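Local structure of vacuolar protein sorting-associated protein 29 (Entamoeba histolytica, 5XCJ) at residues N79-M85 with L106-I112; V147-L152 with Y163-V168. The protein binds metal ions through a calcineurin-like metallophosphatase fold and, as a VPS29-family subunit, probably serves retromer-dependent protein transport. The protein carries 1 engineered substitution. All coordinates share one frame; numbering follows the deposited sequence.

Contact 1 and contact 2 sit on opposite sides of the chain's centre, about 21 Å between centres, and belong to different sheets of the metallophosphatase fold. Contact 1 (79-85 with 106-112) is the more buried of the two and joins parallel neighbours of a beta-alpha-beta unit; contact 2 (147-152 with 163-168) is partly buried and joins the antiparallel arms of a hairpin. Their chemistry follows their place. Aliphatic side chains dominate contact 1, with charged groups gathered where the strands begin, whereas in contact 2 aromatic rings pack on one face of the sheet. Both reach to within about 9 Å of zinc-binding residues, measured between side chains.

Contact 1: N79-M85 with L106-I112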
# COMPACT_ATOMS: atom_id res chain seq x y z
N ASN A 79 -3.81 4.80 17.66
CA ASN A 79 -3.46 6.19 17.94
C ASN A 79 -2.92 6.90 16.69
O ASN A 79 -2.39 8.00 16.78
CB ASN A 79 -2.42 6.28 19.05
CG ASN A 79 -3.03 6.14 20.43
OD1 ASN A 79 -4.23 6.32 20.62
ND2 ASN A 79 -2.20 5.81 21.41
N PHE A 80 -3.08 6.27 15.53
CA PHE A 80 -2.55 6.81 14.29
C PHE A 80 -3.59 7.28 13.28
O PHE A 80 -4.51 6.55 12.96
CB PHE A 80 -1.68 5.76 13.60
CG PHE A 80 -0.44 5.38 14.37
CD1 PHE A 80 0.72 6.09 14.22
CD2 PHE A 80 -0.45 4.28 15.21
CE1 PHE A 80 1.86 5.73 14.91
CE2 PHE A 80 0.68 3.92 15.91
CZ PHE A 80 1.84 4.65 15.76
N LYS A 81 -3.40 8.49 12.76
CA LYS A 81 -4.27 9.00 11.72
C LYS A 81 -3.52 8.60 10.45
O LYS A 81 -2.35 8.93 10.30
CB LYS A 81 -4.41 10.52 11.79
CG LYS A 81 -5.53 11.00 12.70
CD LYS A 81 -5.60 12.52 12.74
CE LYS A 81 -5.97 13.09 11.38
NZ LYS A 81 -6.39 14.51 11.47
N ILE A 82 -4.19 7.87 9.57
CA ILE A 82 -3.54 7.38 8.36
C ILE A 82 -4.03 8.07 7.09
O ILE A 82 -5.22 8.17 6.84
CB ILE A 82 -3.74 5.85 8.21
CG1 ILE A 82 -3.12 5.12 9.40
CG2 ILE A 82 -3.16 5.35 6.91
CD1 ILE A 82 -3.40 3.63 9.42
N GLY A 83 -3.07 8.52 6.29
CA GLY A 83 -3.36 9.20 5.04
C GLY A 83 -3.04 8.26 3.90
O GLY A 83 -2.01 7.60 3.89
N LEU A 84 -3.96 8.16 2.96
CA LEU A 84 -3.78 7.28 1.82
C LEU A 84 -4.05 7.93 0.47
O LEU A 84 -5.06 8.58 0.29
CB LEU A 84 -4.69 6.06 2.00
CG LEU A 84 -4.82 5.06 0.85
CD1 LEU A 84 -3.62 4.14 0.82
CD2 LEU A 84 -6.11 4.26 0.99
N MET A 85 -3.10 7.77 -0.44
CA MET A 85 -3.24 8.25 -1.81
C MET A 85 -2.31 7.45 -2.73
O MET A 85 -1.33 6.87 -2.26
CB MET A 85 -3.05 9.76 -1.91
CG MET A 85 -1.66 10.24 -2.25
SD MET A 85 -1.68 12.01 -2.59
CE MET A 85 -3.29 12.19 -3.34
N LEU A 106 -2.57 16.57 4.88
CA LEU A 106 -3.56 15.62 5.37
C LEU A 106 -3.65 15.62 6.90
O LEU A 106 -4.64 15.16 7.46
CB LEU A 106 -3.27 14.21 4.87
CG LEU A 106 -3.31 13.96 3.37
CD1 LEU A 106 -3.18 12.48 3.06
CD2 LEU A 106 -4.59 14.52 2.78
N ASP A 107 -2.61 16.14 7.55
CA ASP A 107 -2.52 16.15 9.01
C ASP A 107 -2.64 14.75 9.60
O ASP A 107 -3.44 14.50 10.49
CB ASP A 107 -3.55 17.08 9.64
CG ASP A 107 -3.37 17.20 11.13
OD1 ASP A 107 -2.23 17.03 11.59
OD2 ASP A 107 -4.36 17.44 11.84
N VAL A 108 -1.80 13.84 9.12
CA VAL A 108 -1.83 12.46 9.56
C VAL A 108 -0.47 11.99 10.04
O VAL A 108 0.56 12.50 9.64
CB VAL A 108 -2.26 11.53 8.42
CG1 VAL A 108 -3.68 11.84 7.98
CG2 VAL A 108 -1.31 11.66 7.25
N ASP A 109 -0.50 11.06 11.00
CA ASP A 109 0.70 10.44 11.53
C ASP A 109 1.40 9.52 10.52
O ASP A 109 2.62 9.41 10.50
CB ASP A 109 0.39 9.69 12.82
CG ASP A 109 -0.44 10.50 13.77
OD1 ASP A 109 -0.22 11.73 13.85
OD2 ASP A 109 -1.31 9.93 14.44
N ILE A 110 0.59 8.84 9.72
CA ILE A 110 1.09 7.91 8.72
C ILE A 110 0.60 8.26 7.31
O ILE A 110 -0.58 8.50 7.11
CB ILE A 110 0.66 6.47 9.04
CG1 ILE A 110 1.15 6.03 10.42
CG2 ILE A 110 1.15 5.51 7.97
CD1 ILE A 110 0.74 4.63 10.79
N LEU A 111 1.52 8.29 6.35
CA LEU A 111 1.14 8.56 4.97
C LEU A 111 1.49 7.35 4.11
O LEU A 111 2.64 6.96 4.00
CB LEU A 111 1.83 9.81 4.43
CG LEU A 111 1.45 10.19 3.00
CD1 LEU A 111 -0.00 10.61 2.93
CD2 LEU A 111 2.36 11.28 2.45
N ILE A 112 0.47 6.80 3.46
CA ILE A 112 0.65 5.64 2.60
C ILE A 112 0.46 6.06 1.15
O ILE A 112 -0.54 6.67 0.79
CB ILE A 112 -0.35 4.52 2.93
CG1 ILE A 112 -0.22 4.10 4.40
CG2 ILE A 112 -0.16 3.34 2.01
CD1 ILE A 112 -1.13 2.98 4.81
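Phe-80 and Ile-110 meet at an oblique angle, with CD1 of Phe-80 3.7 Å from CD1 of Ile-110, while CB of Asp-109 lies at the edge of the phenyl ring. Next along, Ile-82 and Ile-110 stand side by side and point the same way. The CG2 branch of Ile-82 then reaches forward to CD1 of Ile-112 at 3.8 Å. Leu-84 completes this face: with its CG anti to the backbone N (chi1 172°), its CD1 leans across to CG2 of Ile-112, 3.7 Å away.

The other face is built round Gly-83. Methyl CD1 of Leu-106 comes to 3.8 Å from CA of Gly-83, and Val-108 and Leu-111 crowd the same backbone, filling the place a side chain would take. Helix 96-106 lies on this side, touching Leu-111 through Leu-99 and Gln-103.

Four backbone hydrogen bonds run from Ile-110 N to Lys-81 O through to Met-85 N to Ile-112 O. Before them, Asp-109 takes over the acceptor's role: its OD2 receives Lys-81 N at 3.0 Å, the N-H arriving 51° out of the carboxylate plane. Lys-81 itself, bent at chi3 (65°), carries NZ across to OD2 of Asp-107 in a long salt bridge of 3.6 Å.

Backbone bonds and apolar packing thus hold the beta-alpha-beta crossover along the paired strands, toward His-115 and Asp-8, which bind zinc in another structure of this protein. Where the strands begin, a carboxylate extends the ladder and a charge pair ties Lys-81 to the turn leaving the helix.

Contact 2: V147-L152 with Y163-V168; sequences VPSFML and YEYTLV
Phe-150 holds its CG between its own backbone N and carbonyl carbon (chi1 75°), and Tyr-165 sets CG anti to its carbonyl carbon (chi1 -70°); these torsions bring the two rings together on one face of the sheet, with their planes at 16°. They are slid so far apart that they scarcely overlap, with centroids 4.9 Å from each other. What rests over the phenyl face is instead CB of Tyr-165, a CH-pi contact 3.7 Å from the ring centroid of Phe-150. The tyrosine ring continues past it, so that its CE2 meets CD1 of Leu-152 at 3.7 Å.

At the hairpin's open end, Pro-148 and Leu-167 pack through CG of the proline and CD2 of the leucine, 3.8 Å apart. Toward the turn, the Tyr-163 ring presents its edge to Leu-152 O, and its hydroxyl bonds to Glu-154. Behind these side chains the backbones pair in antiparallel register: Phe-150 with Tyr-165 and Leu-152 with Tyr-163 are hydrogen-bonded pairs, and Leu-167 N adds a bond to Pro-148 O.

Helix 20-28 packs against this aromatic face, where Phe-22 meets the Phe-150 ring edge-to-face. On the face of Met-151 and Glu-164, the carboxylate of Glu-164 bonds to Thr-121. The arrangement is a beta hairpin, strands 149-156 and 159-168, which lies between strands 2-6 and 171-179 in one mixed sheet of the calcineurin-like metallophosphatase fold.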
# COMPACT_ATOMS: atom_id res chain seq x y z
N VAL A 147 9.49 -6.20 -7.88
CA VAL A 147 9.15 -7.51 -7.34
C VAL A 147 7.83 -7.41 -6.61
O VAL A 147 7.53 -6.38 -6.02
CB VAL A 147 10.22 -8.04 -6.37
CG1 VAL A 147 11.50 -8.39 -7.12
CG2 VAL A 147 10.48 -7.03 -5.26
N PRO A 148 7.04 -8.48 -6.61
CA PRO A 148 5.74 -8.42 -5.94
C PRO A 148 5.97 -8.12 -4.46
O PRO A 148 6.83 -8.72 -3.84
CB PRO A 148 5.19 -9.83 -6.12
CG PRO A 148 5.81 -10.30 -7.38
CD PRO A 148 7.19 -9.72 -7.40
N SER A 149 5.21 -7.17 -3.94
CA SER A 149 5.34 -6.77 -2.56
C SER A 149 4.05 -6.28 -1.93
O SER A 149 3.14 -5.84 -2.62
CB SER A 149 6.38 -5.66 -2.46
OG SER A 149 7.67 -6.17 -2.66
N PHE A 150 3.99 -6.39 -0.61
CA PHE A 150 2.88 -5.89 0.19
C PHE A 150 3.31 -5.72 1.65
O PHE A 150 4.37 -6.18 2.05
CB PHE A 150 1.60 -6.72 0.05
CG PHE A 150 1.63 -8.03 0.77
CD1 PHE A 150 1.30 -8.09 2.11
CD2 PHE A 150 1.99 -9.18 0.11
CE1 PHE A 150 1.33 -9.30 2.78
CE2 PHE A 150 2.02 -10.39 0.77
CZ PHE A 150 1.69 -10.44 2.11
N MET A 151 2.48 -5.04 2.43
CA MET A 151 2.78 -4.80 3.83
C MET A 151 1.62 -5.19 4.73
O MET A 151 0.47 -5.10 4.35
CB MET A 151 3.04 -3.32 4.07
CG MET A 151 4.37 -2.77 3.63
SD MET A 151 4.44 -1.01 4.04
CE MET A 151 6.11 -0.60 3.54
N LEU A 152 1.96 -5.63 5.94
CA LEU A 152 0.96 -5.94 6.94
C LEU A 152 1.35 -5.12 8.16
O LEU A 152 2.49 -5.16 8.59
CB LEU A 152 0.96 -7.42 7.29
CG LEU A 152 0.22 -8.31 6.30
CD1 LEU A 152 0.27 -9.76 6.76
CD2 LEU A 152 -1.21 -7.84 6.14
N TYR A 163 5.30 -5.43 8.64
CA TYR A 163 5.78 -6.68 8.09
C TYR A 163 5.89 -6.49 6.58
O TYR A 163 4.88 -6.48 5.88
CB TYR A 163 4.81 -7.82 8.37
CG TYR A 163 4.65 -8.18 9.83
CD1 TYR A 163 5.48 -9.12 10.42
CD2 TYR A 163 3.66 -7.61 10.60
CE1 TYR A 163 5.34 -9.46 11.74
CE2 TYR A 163 3.51 -7.94 11.93
CZ TYR A 163 4.35 -8.87 12.49
OH TYR A 163 4.21 -9.22 13.81
N GLU A 164 7.11 -6.33 6.08
CA GLU A 164 7.35 -6.13 4.66
C GLU A 164 7.48 -7.45 3.91
O GLU A 164 8.47 -8.15 4.07
CB GLU A 164 8.62 -5.31 4.44
CG GLU A 164 8.77 -4.06 5.28
CD GLU A 164 10.08 -3.35 5.01
OE1 GLU A 164 10.95 -3.95 4.36
OE2 GLU A 164 10.25 -2.20 5.45
N TYR A 165 6.49 -7.78 3.08
CA TYR A 165 6.53 -9.02 2.32
C TYR A 165 6.91 -8.77 0.86
O TYR A 165 6.32 -7.92 0.21
CB TYR A 165 5.19 -9.75 2.37
CG TYR A 165 4.86 -10.34 3.72
CD1 TYR A 165 5.28 -11.62 4.07
CD2 TYR A 165 4.13 -9.63 4.65
CE1 TYR A 165 4.99 -12.16 5.30
CE2 TYR A 165 3.83 -10.16 5.88
CZ TYR A 165 4.27 -11.42 6.21
OH TYR A 165 3.97 -11.95 7.44
N THR A 166 7.90 -9.51 0.38
CA THR A 166 8.35 -9.41 -1.00
C THR A 166 8.59 -10.80 -1.59
O THR A 166 8.91 -11.74 -0.87
CB THR A 166 9.63 -8.58 -1.14
OG1 THR A 166 10.69 -9.17 -0.38
CG2 THR A 166 9.40 -7.16 -0.67
N LEU A 167 8.41 -10.93 -2.90
CA LEU A 167 8.65 -12.20 -3.56
C LEU A 167 9.90 -12.01 -4.41
O LEU A 167 9.87 -11.34 -5.43
CB LEU A 167 7.47 -12.56 -4.45
CG LEU A 167 7.53 -13.83 -5.30
CD1 LEU A 167 7.65 -15.07 -4.43
CD2 LEU A 167 6.34 -13.92 -6.23
N VAL A 168 11.01 -12.57 -3.95
CA VAL A 168 12.27 -12.44 -4.66
C VAL A 168 12.84 -13.79 -5.08
O VAL A 168 12.99 -14.69 -4.26
CB VAL A 168 13.33 -11.72 -3.83
CG1 VAL A 168 14.61 -11.57 -4.62
CG2 VAL A 168 12.80 -10.38 -3.35